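Local coordinates for protein dipeptidase (Streptococcus thermophilus, PDB 3PEB) that probably acts as a manganese-dependent dipeptidase of the M24B family, represented here by its N-terminal creatinase/prolidase-type domain alone, at residues Tyr101-Asn106 against Asn125-Ile130; Leu21-Asp26 against Phe46-Glu51. All blocks are in the same frame, centred on the assembly; numbering follows the deposited sequence.

Contact 1 of 2, residues Tyr101-Asn106 against Asn125-Ile130. With EDO (1,2-ethanediol), chain E.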
loop_
_atom_site.group_PDB
_atom_site.type_symbol
_atom_site.label_atom_id
_atom_site.label_comp_id
_atom_site.label_asym_id
_atom_site.label_seq_id
_atom_site.Cartn_x
_atom_site.Cartn_y
_atom_site.Cartn_z
ATOM N N TYR A 101 -0.441 3.193 -8.980
ATOM C CA TYR A 101 -0.940 1.857 -9.281
ATOM C C TYR A 101 -1.649 1.272 -8.054
ATOM O O TYR A 101 -1.168 1.402 -6.950
ATOM C CB TYR A 101 0.173 0.919 -9.775
ATOM C CG TYR A 101 0.386 1.053 -11.262
ATOM C CD1 TYR A 101 1.169 2.079 -11.777
ATOM C CD2 TYR A 101 -0.249 0.187 -12.156
ATOM C CE1 TYR A 101 1.329 2.231 -13.146
ATOM C CE2 TYR A 101 -0.096 0.320 -13.514
ATOM C CZ TYR A 101 0.701 1.348 -14.011
ATOM O OH TYR A 101 0.843 1.492 -15.356
ATOM N N ALA A 102 -2.781 0.608 -8.278
ATOM C CA ALA A 102 -3.537 -0.028 -7.201
ATOM C C ALA A 102 -4.197 -1.294 -7.723
ATOM O O ALA A 102 -4.310 -1.503 -8.943
ATOM C CB ALA A 102 -4.578 0.952 -6.595
ATOM N N GLU A 103 -4.596 -2.175 -6.811
ATOM C CA GLU A 103 -5.108 -3.475 -7.223
ATOM C C GLU A 103 -6.624 -3.391 -7.437
ATOM O O GLU A 103 -7.380 -3.551 -6.486
ATOM C CB GLU A 103 -4.797 -4.537 -6.179
ATOM C CG GLU A 103 -3.299 -4.744 -5.920
ATOM C CD GLU A 103 -3.056 -5.758 -4.833
ATOM O OE1 GLU A 103 -3.058 -5.333 -3.651
ATOM O OE2 GLU A 103 -2.902 -6.976 -5.155
ATOM N N PHE A 104 -7.035 -3.192 -8.679
ATOM C CA PHE A 104 -8.451 -2.923 -8.994
ATOM C C PHE A 104 -9.351 -4.127 -8.758
ATOM O O PHE A 104 -10.543 -3.943 -8.551
ATOM C CB PHE A 104 -8.630 -2.462 -10.433
ATOM C CG PHE A 104 -8.177 -1.030 -10.717
ATOM C CD1 PHE A 104 -7.504 -0.250 -9.782
ATOM C CD2 PHE A 104 -8.436 -0.481 -11.973
ATOM C CE1 PHE A 104 -7.106 1.050 -10.106
ATOM C CE2 PHE A 104 -8.037 0.794 -12.292
ATOM C CZ PHE A 104 -7.352 1.554 -11.374
ATOM N N ASP A 105 -8.812 -5.350 -8.807
ATOM C CA ASP A 105 -9.622 -6.524 -8.528
ATOM C C ASP A 105 -9.871 -6.680 -7.026
ATOM O O ASP A 105 -10.806 -7.367 -6.630
ATOM C CB ASP A 105 -8.990 -7.818 -9.094
ATOM C CG ASP A 105 -9.185 -7.995 -10.596
ATOM O OD1 ASP A 105 -9.608 -7.065 -11.330
ATOM O OD2 ASP A 105 -8.880 -9.115 -11.068
ATOM N N ASN A 106 -9.085 -6.027 -6.181
ATOM C CA ASN A 106 -9.198 -6.178 -4.745
ATOM C C ASN A 106 -9.924 -5.008 -4.070
ATOM O O ASN A 106 -10.750 -5.224 -3.194
ATOM C CB ASN A 106 -7.823 -6.341 -4.070
ATOM C CG ASN A 106 -7.920 -6.381 -2.545
ATOM O OD1 ASN A 106 -7.609 -5.405 -1.861
ATOM N ND2 ASN A 106 -8.415 -7.515 -2.009
ATOM N N ASN A 125 -4.207 0.154 -12.968
ATOM C CA ASN A 125 -4.420 -1.180 -12.399
ATOM C C ASN A 125 -3.118 -2.013 -12.278
ATOM O O ASN A 125 -2.482 -2.309 -13.267
ATOM C CB ASN A 125 -5.398 -1.948 -13.273
ATOM C CG ASN A 125 -5.910 -3.207 -12.629
ATOM O OD1 ASN A 125 -5.656 -3.476 -11.448
ATOM N ND2 ASN A 125 -6.712 -3.972 -13.398
ATOM N N LEU A 126 -2.777 -2.371 -11.048
ATOM C CA LEU A 126 -1.617 -3.197 -10.686
ATOM C C LEU A 126 -1.906 -4.682 -10.727
ATOM O O LEU A 126 -0.974 -5.495 -10.715
ATOM C CB LEU A 126 -1.182 -2.859 -9.263
ATOM C CG LEU A 126 0.178 -3.387 -8.766
ATOM C CD1 LEU A 126 1.332 -2.813 -9.614
ATOM C CD2 LEU A 126 0.320 -3.014 -7.294
ATOM N N THR A 127 -3.185 -5.070 -10.763
ATOM C CA THR A 127 -3.529 -6.471 -10.598
ATOM C C THR A 127 -2.887 -7.388 -11.650
ATOM O O THR A 127 -2.391 -8.472 -11.311
ATOM C CB THR A 127 -5.089 -6.677 -10.506
ATOM O OG1 THR A 127 -5.560 -6.209 -9.234
ATOM C CG2 THR A 127 -5.423 -8.173 -10.640
ATOM N N PRO A 128 -2.885 -6.979 -12.930
ATOM C CA PRO A 128 -2.257 -7.833 -13.937
ATOM C C PRO A 128 -0.764 -8.109 -13.655
ATOM O O PRO A 128 -0.312 -9.255 -13.765
ATOM C CB PRO A 128 -2.449 -7.041 -15.230
ATOM C CG PRO A 128 -3.741 -6.283 -15.003
ATOM C CD PRO A 128 -3.631 -5.863 -13.550
ATOM N N PHE A 129 -0.035 -7.085 -13.226
ATOM C CA PHE A 129 1.355 -7.278 -12.866
ATOM C C PHE A 129 1.522 -8.234 -11.680
ATOM O O PHE A 129 2.414 -9.120 -11.714
ATOM C CB PHE A 129 2.057 -5.966 -12.611
ATOM C CG PHE A 129 3.536 -6.140 -12.366
ATOM C CD1 PHE A 129 4.350 -6.611 -13.381
ATOM C CD2 PHE A 129 4.093 -5.904 -11.116
ATOM C CE1 PHE A 129 5.726 -6.817 -13.168
ATOM C CE2 PHE A 129 5.476 -6.108 -10.907
ATOM C CZ PHE A 129 6.265 -6.560 -11.928
ATOM N N ILE A 130 0.660 -8.113 -10.664
ATOM C CA ILE A 130 0.746 -9.016 -9.523
ATOM C C ILE A 130 0.566 -10.474 -9.984
ATOM O O ILE A 130 1.339 -11.345 -9.577
ATOM C CB ILE A 130 -0.230 -8.654 -8.382
ATOM C CG1 ILE A 130 0.070 -7.257 -7.803
ATOM C CG2 ILE A 130 -0.214 -9.725 -7.273
ATOM C CD1 ILE A 130 1.497 -7.001 -7.389
HETATM C C1 EDO E . -13.605 -6.587 -3.821
HETATM O O1 EDO E . -12.598 -7.315 -3.111
HETATM C C2 EDO E . -14.631 -6.003 -2.861
HETATM O O2 EDO E . -15.692 -6.931 -2.618
HETATM O O HOH W 1 -4.110 -7.937 -7.379
HETATM O O HOH W 2 -7.699 -6.590 -13.210
#

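Contact 2 of 2, residues Leu21-Asp26 against Phe46-Glu51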
loop_
_atom_site.group_PDB
_atom_site.type_symbol
_atom_site.label_atom_id
_atom_site.label_comp_id
_atom_site.label_asym_id
_atom_site.label_seq_id
_atom_site.Cartn_x
_atom_site.Cartn_y
_atom_site.Cartn_z
ATOM N N LEU A 21 4.223 5.418 -7.186
ATOM C CA LEU A 21 3.672 4.701 -6.054
ATOM C C LEU A 21 2.760 3.551 -6.441
ATOM O O LEU A 21 1.879 3.711 -7.318
ATOM C CB LEU A 21 2.869 5.666 -5.169
ATOM C CG LEU A 21 2.115 5.068 -3.948
ATOM C CD1 LEU A 21 3.053 4.538 -2.854
ATOM C CD2 LEU A 21 1.174 6.137 -3.339
ATOM N N ALA A 22 2.956 2.405 -5.784
ATOM C CA ALA A 22 1.951 1.329 -5.791
ATOM C C ALA A 22 1.276 1.272 -4.419
ATOM O O ALA A 22 1.945 1.278 -3.377
ATOM C CB ALA A 22 2.578 -0.072 -6.115
ATOM N N ILE A 23 -0.046 1.147 -4.433
ATOM C CA ILE A 23 -0.818 0.949 -3.205
ATOM C C ILE A 23 -1.357 -0.461 -3.257
ATOM O O ILE A 23 -2.227 -0.775 -4.074
ATOM C CB ILE A 23 -1.996 1.965 -3.066
ATOM C CG1 ILE A 23 -1.462 3.393 -3.087
ATOM C CG2 ILE A 23 -2.791 1.687 -1.744
ATOM C CD1 ILE A 23 -2.565 4.495 -3.039
ATOM N N VAL A 24 -0.826 -1.310 -2.382
ATOM C CA VAL A 24 -1.160 -2.717 -2.327
ATOM C C VAL A 24 -2.162 -2.901 -1.196
ATOM O O VAL A 24 -1.902 -2.498 -0.060
ATOM C CB VAL A 24 0.124 -3.574 -2.111
ATOM C CG1 VAL A 24 -0.206 -5.077 -1.940
ATOM C CG2 VAL A 24 1.090 -3.394 -3.306
ATOM N N SER A 25 -3.309 -3.497 -1.525
ATOM C CA SER A 25 -4.395 -3.665 -0.591
ATOM C C SER A 25 -4.783 -5.108 -0.299
ATOM O O SER A 25 -5.375 -5.369 0.755
ATOM C CB SER A 25 -5.650 -2.931 -1.095
ATOM O OG SER A 25 -6.008 -3.374 -2.378
ATOM N N ASP A 26 -4.500 -6.034 -1.212
ATOM C CA ASP A 26 -4.912 -7.414 -1.051
ATOM C C ASP A 26 -4.001 -8.035 -0.011
ATOM O O ASP A 26 -2.775 -8.011 -0.183
ATOM C CB ASP A 26 -4.778 -8.155 -2.403
ATOM C CG ASP A 26 -5.336 -9.550 -2.359
ATOM O OD1 ASP A 26 -5.471 -10.129 -1.256
ATOM O OD2 ASP A 26 -5.702 -10.054 -3.437
ATOM N N PHE A 46 -3.008 -0.877 4.050
ATOM C CA PHE A 46 -2.403 -0.559 2.754
ATOM C C PHE A 46 -0.885 -0.610 2.890
ATOM O O PHE A 46 -0.329 -0.054 3.836
ATOM C CB PHE A 46 -2.763 0.843 2.285
ATOM C CG PHE A 46 -4.224 1.055 2.036
ATOM C CD1 PHE A 46 -4.849 0.492 0.952
ATOM C CD2 PHE A 46 -4.980 1.844 2.903
ATOM C CE1 PHE A 46 -6.226 0.701 0.727
ATOM C CE2 PHE A 46 -6.352 2.064 2.676
ATOM C CZ PHE A 46 -6.961 1.463 1.594
ATOM N N LEU A 47 -0.234 -1.258 1.924
ATOM C CA LEU A 47 1.210 -1.187 1.792
ATOM C C LEU A 47 1.509 -0.201 0.683
ATOM O O LEU A 47 1.085 -0.387 -0.475
ATOM C CB LEU A 47 1.794 -2.558 1.478
ATOM C CG LEU A 47 3.291 -2.622 1.131
ATOM C CD1 LEU A 47 4.112 -2.396 2.401
ATOM C CD2 LEU A 47 3.602 -3.984 0.466
ATOM N N PHE A 48 2.267 0.824 1.039
ATOM C CA PHE A 48 2.644 1.898 0.107
ATOM C C PHE A 48 4.064 1.643 -0.382
ATOM O O PHE A 48 5.024 1.800 0.375
ATOM C CB PHE A 48 2.527 3.262 0.820
ATOM C CG PHE A 48 1.148 3.579 1.274
ATOM C CD1 PHE A 48 0.195 4.004 0.366
ATOM C CD2 PHE A 48 0.777 3.444 2.623
ATOM C CE1 PHE A 48 -1.120 4.281 0.767
ATOM C CE2 PHE A 48 -0.543 3.712 3.039
ATOM C CZ PHE A 48 -1.487 4.140 2.150
ATOM N N VAL A 49 4.191 1.176 -1.631
ATOM C CA VAL A 49 5.466 0.905 -2.225
ATOM C C VAL A 49 5.819 2.056 -3.162
ATOM O O VAL A 49 5.374 2.118 -4.305
ATOM C CB VAL A 49 5.530 -0.467 -2.982
ATOM C CG1 VAL A 49 6.985 -0.736 -3.406
ATOM C CG2 VAL A 49 4.990 -1.611 -2.096
ATOM N N TYR A 50 6.598 2.987 -2.644
ATOM C CA TYR A 50 7.116 4.083 -3.445
ATOM C C TYR A 50 8.186 3.662 -4.444
ATOM O O TYR A 50 8.997 2.753 -4.198
ATOM C CB TYR A 50 7.665 5.176 -2.560
ATOM C CG TYR A 50 6.614 5.986 -1.825
ATOM C CD1 TYR A 50 5.930 7.025 -2.459
ATOM C CD2 TYR A 50 6.305 5.718 -0.491
ATOM C CE1 TYR A 50 4.988 7.770 -1.801
ATOM C CE2 TYR A 50 5.379 6.467 0.192
ATOM C CZ TYR A 50 4.696 7.482 -0.471
ATOM O OH TYR A 50 3.795 8.253 0.199
ATOM N N GLU A 51 8.213 4.374 -5.564
ATOM C CA GLU A 51 9.177 4.139 -6.615
ATOM C C GLU A 51 10.609 4.457 -6.127
ATOM O O GLU A 51 11.545 3.692 -6.411
ATOM C CB GLU A 51 8.832 5.019 -7.801
ATOM C CG GLU A 51 9.757 4.898 -8.995
ATOM C CD GLU A 51 9.564 6.010 -10.007
ATOM O OE1 GLU A 51 8.997 7.074 -9.685
ATOM O OE2 GLU A 51 10.022 5.833 -11.132
#

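Contact 1 of 2, residues Tyr101-Asn106 against Asn125-Ile130
The side-chain oxygen OD1 of N125 is gripped by two backbone N-H groups, F104 N at 3.1 Å across the contact and T127 N at 3.0 Å within its own segment, arriving from opposite faces of the amide plane. With CG anti to the backbone N (chi1 -168°), the N125 amide lies almost parallel to the F104 ring, the planes 9° apart, and its CB sits over the ring face, 3.9 Å from the centroid, in a CH-pi contact. Beside this, L126 N gives a short, nearly straight bond of 2.7 Å to A102 O, and CB of Y101 packs on CD1 of L126. The arrangement ends a parallel strand pair, A102 beside N125, at the edge of the domain's mixed sheet; the N125 side chain makes a capping bond at the turn into the following helix, a role suited to asparagine because its short amide can reach forward to T127 N. The F104 ring, although the residue is exposed, keeps one face on N125. Toward D105 the contact becomes looser and wetter: D105 N makes only a weak bond to T127 OG1 (3.4 Å), and a water joins D105 OD1 to N125 ND2. Another water links the T127 hydroxyl to E103 OE2, but the buried E103 carboxylate is held mainly from elsewhere, by T29 OG1 and the backbone N-H groups of S25 and D26.

Contact 2 of 2, residues Leu21-Asp26 against Phe46-Glu51
CD1 of L21 rests over the centre of the Y50 ring, 3.8 Å from its centroid and 10° off the ring normal, a CH-pi contact at one end of this antiparallel pair. The same methyl reaches the CB of F48, so one leucine branch serves two neighbours; with CG anti to the backbone N (chi1 176°), the side chain leans across to them. I23 runs side by side with F48, its CG1 3.9 Å from F48 CD1, while its other branch, CG2, meets F46 CD1 at 3.6 Å. The branched isoleucine thus touches a phenylalanine with each arm. On the opposite face the aliphatic pairs A22-V49 and V24-L47 meet, the CB atoms of V24 and L47 4.1 Å apart.

Behind the side chains stands the backbone ladder. A22 and V49 exchange two bonds of 2.8 Å, and V24 and L47 exchange two of 2.9 Å. Further out, helix 6-16 packs on A22 and V49, where alanine's methyl leaves little bulk beneath I10 and L14, and helix 27-34 on V24 and L47. On the other face L21 and Y50 meet I97, and I23 meets I100. The Y50 hydroxyl is tied to S94 O, which fixes the far end of the ring; S25 OG bonds N106, and D26 caps helix 27-34 through V28 N. The peptide groups of A22, V24, L47 and V49 are thus paired across the contact, and I23 and F48 bond to Y101 and A56 in the flanking strands, leaving hydrocarbon and aromatic surfaces to fill both faces.

In the fold
Contact 2 lies at the heart of the domain, its centre about 3 Å from that of the chain, whereas the centre of contact 1 is about 11 Å out, at the end of an outer strand pair that runs on into a loop and a helix. Both belong to one mixed sheet, in which strands 21-24 and 96-102 are neighbours, and Y101 O bonds I23 N directly between them. Contact 2 is an antiparallel pair of apolar strands with regular backbone bonding; contact 1 has a single parallel bridge and combines one short backbone bond with an asparagine cap, one weak bond and bridging waters. They also meet where the strands end: E103 and N106 of contact 1 bond the S25-D26 end of contact 2.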